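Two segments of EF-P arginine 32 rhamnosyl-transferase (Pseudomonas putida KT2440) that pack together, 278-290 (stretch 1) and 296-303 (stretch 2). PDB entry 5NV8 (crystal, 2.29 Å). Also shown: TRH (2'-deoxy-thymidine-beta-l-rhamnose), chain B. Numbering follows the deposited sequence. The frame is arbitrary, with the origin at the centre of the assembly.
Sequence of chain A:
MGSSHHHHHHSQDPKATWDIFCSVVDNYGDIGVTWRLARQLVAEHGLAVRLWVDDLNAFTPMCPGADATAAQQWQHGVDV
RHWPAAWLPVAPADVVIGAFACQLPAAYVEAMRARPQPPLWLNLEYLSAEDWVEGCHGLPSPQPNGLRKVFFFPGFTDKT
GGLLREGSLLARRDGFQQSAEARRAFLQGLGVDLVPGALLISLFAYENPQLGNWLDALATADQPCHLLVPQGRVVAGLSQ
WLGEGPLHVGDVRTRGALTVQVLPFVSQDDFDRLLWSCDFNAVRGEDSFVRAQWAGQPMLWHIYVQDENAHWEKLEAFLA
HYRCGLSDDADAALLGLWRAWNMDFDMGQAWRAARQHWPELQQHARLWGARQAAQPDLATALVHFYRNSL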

# COMPACT_ATOMS: atom_id res chain seq x y z
N CYS A 278 -8.79 -5.14 7.31
CA CYS A 278 -9.85 -5.14 6.32
C CYS A 278 -9.77 -6.38 5.42
O CYS A 278 -8.71 -6.98 5.25
N ASP A 279 -10.91 -6.74 4.83
CA ASP A 279 -10.97 -7.88 3.92
C ASP A 279 -10.62 -7.51 2.49
O ASP A 279 -10.43 -8.41 1.66
N PHE A 280 -10.52 -6.22 2.18
CA PHE A 280 -10.13 -5.76 0.85
C PHE A 280 -9.50 -4.38 0.99
O PHE A 280 -10.08 -3.49 1.63
N ASN A 281 -8.32 -4.20 0.40
CA ASN A 281 -7.55 -2.98 0.56
C ASN A 281 -7.27 -2.37 -0.80
O ASN A 281 -6.56 -2.97 -1.62
N ALA A 282 -7.79 -1.17 -1.03
CA ALA A 282 -7.55 -0.42 -2.26
C ALA A 282 -6.44 0.60 -1.99
O ALA A 282 -6.66 1.57 -1.25
N VAL A 283 -5.27 0.37 -2.57
CA VAL A 283 -4.12 1.24 -2.34
C VAL A 283 -3.72 1.93 -3.64
O VAL A 283 -4.42 1.81 -4.66
N ARG A 284 -2.61 2.65 -3.62
CA ARG A 284 -2.18 3.46 -4.76
C ARG A 284 -0.68 3.68 -4.68
O ARG A 284 -0.01 3.25 -3.73
N GLY A 285 -0.15 4.36 -5.69
CA GLY A 285 1.21 4.87 -5.60
C GLY A 285 2.25 3.77 -5.55
O GLY A 285 2.22 2.81 -6.32
N GLU A 286 3.19 3.91 -4.61
CA GLU A 286 4.36 3.04 -4.55
C GLU A 286 4.40 2.20 -3.28
O GLU A 286 4.45 0.97 -3.37
N ASP A 287 4.39 2.82 -2.10
CA ASP A 287 4.64 2.08 -0.87
C ASP A 287 3.39 1.36 -0.37
O ASP A 287 3.46 0.17 -0.02
N SER A 288 2.24 2.05 -0.34
CA SER A 288 1.01 1.39 0.07
C SER A 288 0.66 0.24 -0.86
O SER A 288 0.03 -0.74 -0.44
N PHE A 289 1.05 0.36 -2.13
CA PHE A 289 0.91 -0.75 -3.08
C PHE A 289 1.61 -2.01 -2.56
O PHE A 289 1.04 -3.11 -2.61
N VAL A 290 2.83 -1.86 -2.05
CA VAL A 290 3.58 -3.01 -1.55
C VAL A 290 3.14 -3.39 -0.15
O VAL A 290 3.05 -4.58 0.19
N GLY A 296 -1.48 -9.42 2.69
CA GLY A 296 -1.97 -10.73 2.33
C GLY A 296 -3.45 -10.83 2.01
O GLY A 296 -3.93 -11.94 1.73
N GLN A 297 -4.20 -9.73 2.05
CA GLN A 297 -5.62 -9.75 1.74
C GLN A 297 -5.87 -9.33 0.30
O GLN A 297 -5.00 -8.74 -0.34
N PRO A 298 -7.04 -9.65 -0.26
CA PRO A 298 -7.38 -9.17 -1.60
C PRO A 298 -7.25 -7.65 -1.67
O PRO A 298 -7.61 -6.94 -0.74
N MET A 299 -6.74 -7.16 -2.80
CA MET A 299 -6.34 -5.76 -2.89
C MET A 299 -6.67 -5.19 -4.26
O MET A 299 -7.08 -5.90 -5.18
N LEU A 300 -6.48 -3.88 -4.38
CA LEU A 300 -6.67 -3.16 -5.63
C LEU A 300 -5.66 -2.03 -5.70
O LEU A 300 -5.32 -1.42 -4.68
N TRP A 301 -5.17 -1.75 -6.91
CA TRP A 301 -4.11 -0.78 -7.14
C TRP A 301 -4.60 0.33 -8.04
O TRP A 301 -5.33 0.09 -9.00
N HIS A 302 -4.19 1.56 -7.73
CA HIS A 302 -4.51 2.74 -8.54
C HIS A 302 -3.21 3.46 -8.85
O HIS A 302 -2.65 4.14 -7.98
N ILE A 303 -2.72 3.31 -10.08
CA ILE A 303 -1.42 3.84 -10.46
C ILE A 303 -1.60 5.24 -11.04
O ILE A 303 -2.18 5.41 -12.11

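Two parallel strands set the frame here: Asn 281 pairs with Met 299 and Ala 282 with Leu 300, so side chains alternate between a face carrying Asn 281, Val 283, Met 299 and Trp 301 and a face carrying Ala 282 and Leu 300. Stretch 2 enters through Gly 296, whose positive phi suits glycine.

Gln 297 points toward stretch 1. With chi1 and chi2 both m, its side chain brings NE2 to Cys 278 O, to which it donates at 3.2 Å, holding the first residue to leave the preceding helix. A water accepts from Asn 281 ND2 at 2.9 Å and donates to Gln 297 O at 3.2 Å, bridging the two stretches where the Asn 281 amide (chi1 m) does not reach directly.

Pro 298 lies sideways and lends its ring to Phe 280, with CB 3.6 Å from Phe 280 CD1. Lacking an N-H, it contributes through its carbonyl, and Asn 281 N donates to Pro 298 O at 3.1 Å. Phe 280, chi1 t, also starts sideways, but its ring swings in along stretch 2 as far as Leu 300, where Phe 280 CZ meets Leu 300 CB at 3.5 Å.

Met 299 adopts p, t, m and brings its methyl near two partners: CE lies 4.2 Å from Val 283 CG2 (Val 283 chi1 m) and 4.3 Å from Phe 289 CD1, so one methyl touches both the partner strand and the helix that follows that strand.

On the other face Leu 300 (t, p) sits beside small Ala 282, their CB atoms 4.2 Å apart. Its backbone works in both directions, N donating to Asn 281 O at 2.9 Å and O accepting from Val 283 N at 2.8 Å.

Trp 301, chi1 t, buries the most area of any residue in the contact. Its five-membered ring stacks face to face on the Phe 289 ring (chi1 t), centroids 3.7 Å apart and planes within 8°, while NE1 at the ring edge donates to Gly 285 O at 3.2 Å. One side chain therefore grips both helix and loop.

His 302, chi1 t, keeps CB 4.1 Å from Arg 284 CB, but both side chains then lead away. Arg 284 (chi1 p) reaches the bound TRH, NH2 donating to O3P at 2.8 Å. Gly 285 leaves room for the same ligand: an ideal CB would lie 1.9 Å from TRH OPP. Beyond it, Ser 288 N donates to TRH O2P at 2.6 Å.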

# COMPACT_ATOMS: atom_id res chain seq x y z
CB CYS A 278 -9.77 -3.88 5.46
SG CYS A 278 -9.70 -2.34 6.37
CB ASP A 279 -12.37 -8.51 3.97
CG ASP A 279 -12.83 -8.80 5.38
OD1 ASP A 279 -12.14 -9.57 6.09
OD2 ASP A 279 -13.87 -8.25 5.79
CB PHE A 280 -11.34 -5.70 -0.09
CG PHE A 280 -10.99 -5.41 -1.52
CD1 PHE A 280 -10.41 -6.39 -2.32
CD2 PHE A 280 -11.23 -4.16 -2.07
CE1 PHE A 280 -10.09 -6.12 -3.63
CE2 PHE A 280 -10.91 -3.89 -3.39
CZ PHE A 280 -10.33 -4.88 -4.17
CB ASN A 281 -6.24 -3.25 1.31
CG ASN A 281 -6.46 -3.71 2.73
OD1 ASN A 281 -6.90 -2.94 3.59
ND2 ASN A 281 -6.14 -4.97 3.00
CB ALA A 282 -8.82 0.26 -2.75
CB VAL A 283 -2.92 0.46 -1.76
CG1 VAL A 283 -3.11 0.25 -0.26
CG2 VAL A 283 -2.76 -0.87 -2.48
CB ARG A 284 -2.91 4.80 -4.78
CG ARG A 284 -2.45 5.72 -3.67
CD ARG A 284 -2.87 7.15 -3.87
NE ARG A 284 -1.96 8.07 -3.19
CZ ARG A 284 -2.30 9.27 -2.76
NH1 ARG A 284 -3.54 9.71 -2.94
NH2 ARG A 284 -1.41 10.04 -2.14
CB GLU A 286 5.63 3.89 -4.67
CG GLU A 286 6.91 3.13 -4.39
CD GLU A 286 7.92 3.27 -5.51
OE1 GLU A 286 9.04 2.74 -5.37
OE2 GLU A 286 7.58 3.91 -6.53
CB ASP A 287 5.18 3.03 0.21
CG ASP A 287 5.53 2.30 1.49
OD1 ASP A 287 6.49 1.50 1.49
OD2 ASP A 287 4.84 2.53 2.51
CB SER A 288 -0.14 2.39 0.12
OG SER A 288 -0.53 2.79 -1.18
CB PHE A 289 1.48 -0.32 -4.43
CG PHE A 289 1.51 -1.41 -5.46
CD1 PHE A 289 0.41 -2.22 -5.66
CD2 PHE A 289 2.64 -1.62 -6.23
CE1 PHE A 289 0.44 -3.23 -6.61
CE2 PHE A 289 2.68 -2.62 -7.18
CZ PHE A 289 1.57 -3.42 -7.37
CB VAL A 290 5.09 -2.71 -1.60
CG1 VAL A 290 5.89 -3.82 -0.94
CG2 VAL A 290 5.54 -2.50 -3.04
CB GLN A 297 -6.38 -8.81 2.69
CG GLN A 297 -6.06 -9.02 4.16
CD GLN A 297 -6.74 -10.24 4.73
OE1 GLN A 297 -6.29 -11.37 4.54
NE2 GLN A 297 -7.84 -10.03 5.45
CB PRO A 298 -8.83 -9.63 -1.79
CG PRO A 298 -8.93 -10.84 -0.95
CD PRO A 298 -8.06 -10.60 0.25
CB MET A 299 -4.84 -5.59 -2.61
CG MET A 299 -3.97 -6.64 -3.27
SD MET A 299 -2.27 -6.57 -2.70
CE MET A 299 -1.83 -4.92 -3.22
CB LEU A 300 -8.10 -2.61 -5.73
CG LEU A 300 -8.49 -1.95 -7.05
CD1 LEU A 300 -8.14 -2.84 -8.23
CD2 LEU A 300 -9.99 -1.62 -7.05
CB TRP A 301 -2.88 -1.46 -7.76
CG TRP A 301 -1.65 -0.60 -7.86
CD1 TRP A 301 -1.32 0.47 -7.08
CD2 TRP A 301 -0.58 -0.77 -8.80
NE1 TRP A 301 -0.12 0.99 -7.48
CE2 TRP A 301 0.36 0.25 -8.53
CE3 TRP A 301 -0.33 -1.67 -9.84
CZ2 TRP A 301 1.54 0.39 -9.27
CZ3 TRP A 301 0.84 -1.53 -10.57
CH2 TRP A 301 1.76 -0.51 -10.28
CB HIS A 302 -5.50 3.65 -7.80
CG HIS A 302 -6.07 4.73 -8.66
ND1 HIS A 302 -6.48 5.94 -8.16
CD2 HIS A 302 -6.32 4.77 -9.99
CE1 HIS A 302 -6.95 6.69 -9.14
NE2 HIS A 302 -6.86 6.00 -10.26
CB ILE A 303 -0.70 2.91 -11.46
CG1 ILE A 303 0.51 3.61 -12.07
CG2 ILE A 303 -1.66 2.41 -12.54
CD1 ILE A 303 1.62 3.90 -11.08
O4P TRH B . 0.31 8.22 -4.31
P2 TRH B . 1.35 7.99 -3.28
O3P TRH B . 1.25 9.05 -2.06
O1 TRH B . 2.84 8.06 -3.88
C1 TRH B . 3.00 8.35 -5.28
C2 TRH B . 4.47 8.24 -5.71
O2 TRH B . 5.34 8.69 -4.67
C3 TRH B . 4.74 9.11 -6.93
O3 TRH B . 4.93 10.47 -6.52
C4 TRH B . 3.54 9.05 -7.87
O4 TRH B . 3.31 7.67 -8.23
OPP TRH B . 1.16 6.53 -2.60
P TRH B . 2.36 5.89 -1.75
O1P TRH B . 3.59 5.64 -2.54
O2P TRH B . 1.80 4.54 -1.08
O5' TRH B . 2.63 6.87 -0.50
C5' TRH B . 1.73 6.86 0.62
C4' TRH B . 2.56 6.89 1.89
O4' TRH B . 1.69 7.41 2.93
C3' TRH B . 2.86 5.46 2.32
O3' TRH B . 3.84 5.48 3.36
C2' TRH B . 1.51 5.12 2.91
C1' TRH B . 1.48 6.30 3.84
N11 TRH B . 0.22 6.47 4.59
C21 TRH B . 0.28 6.64 5.92
O21 TRH B . 1.37 6.63 6.49
N31 TRH B . -0.88 6.81 6.66
C41 TRH B . -2.12 6.82 6.04
O41 TRH B . -3.14 6.97 6.72
C51 TRH B . -2.19 6.65 4.66
C5A TRH B . -3.43 6.66 4.03
C61 TRH B . -1.02 6.48 3.93
O HOH W 1 -4.07 -6.22 1.44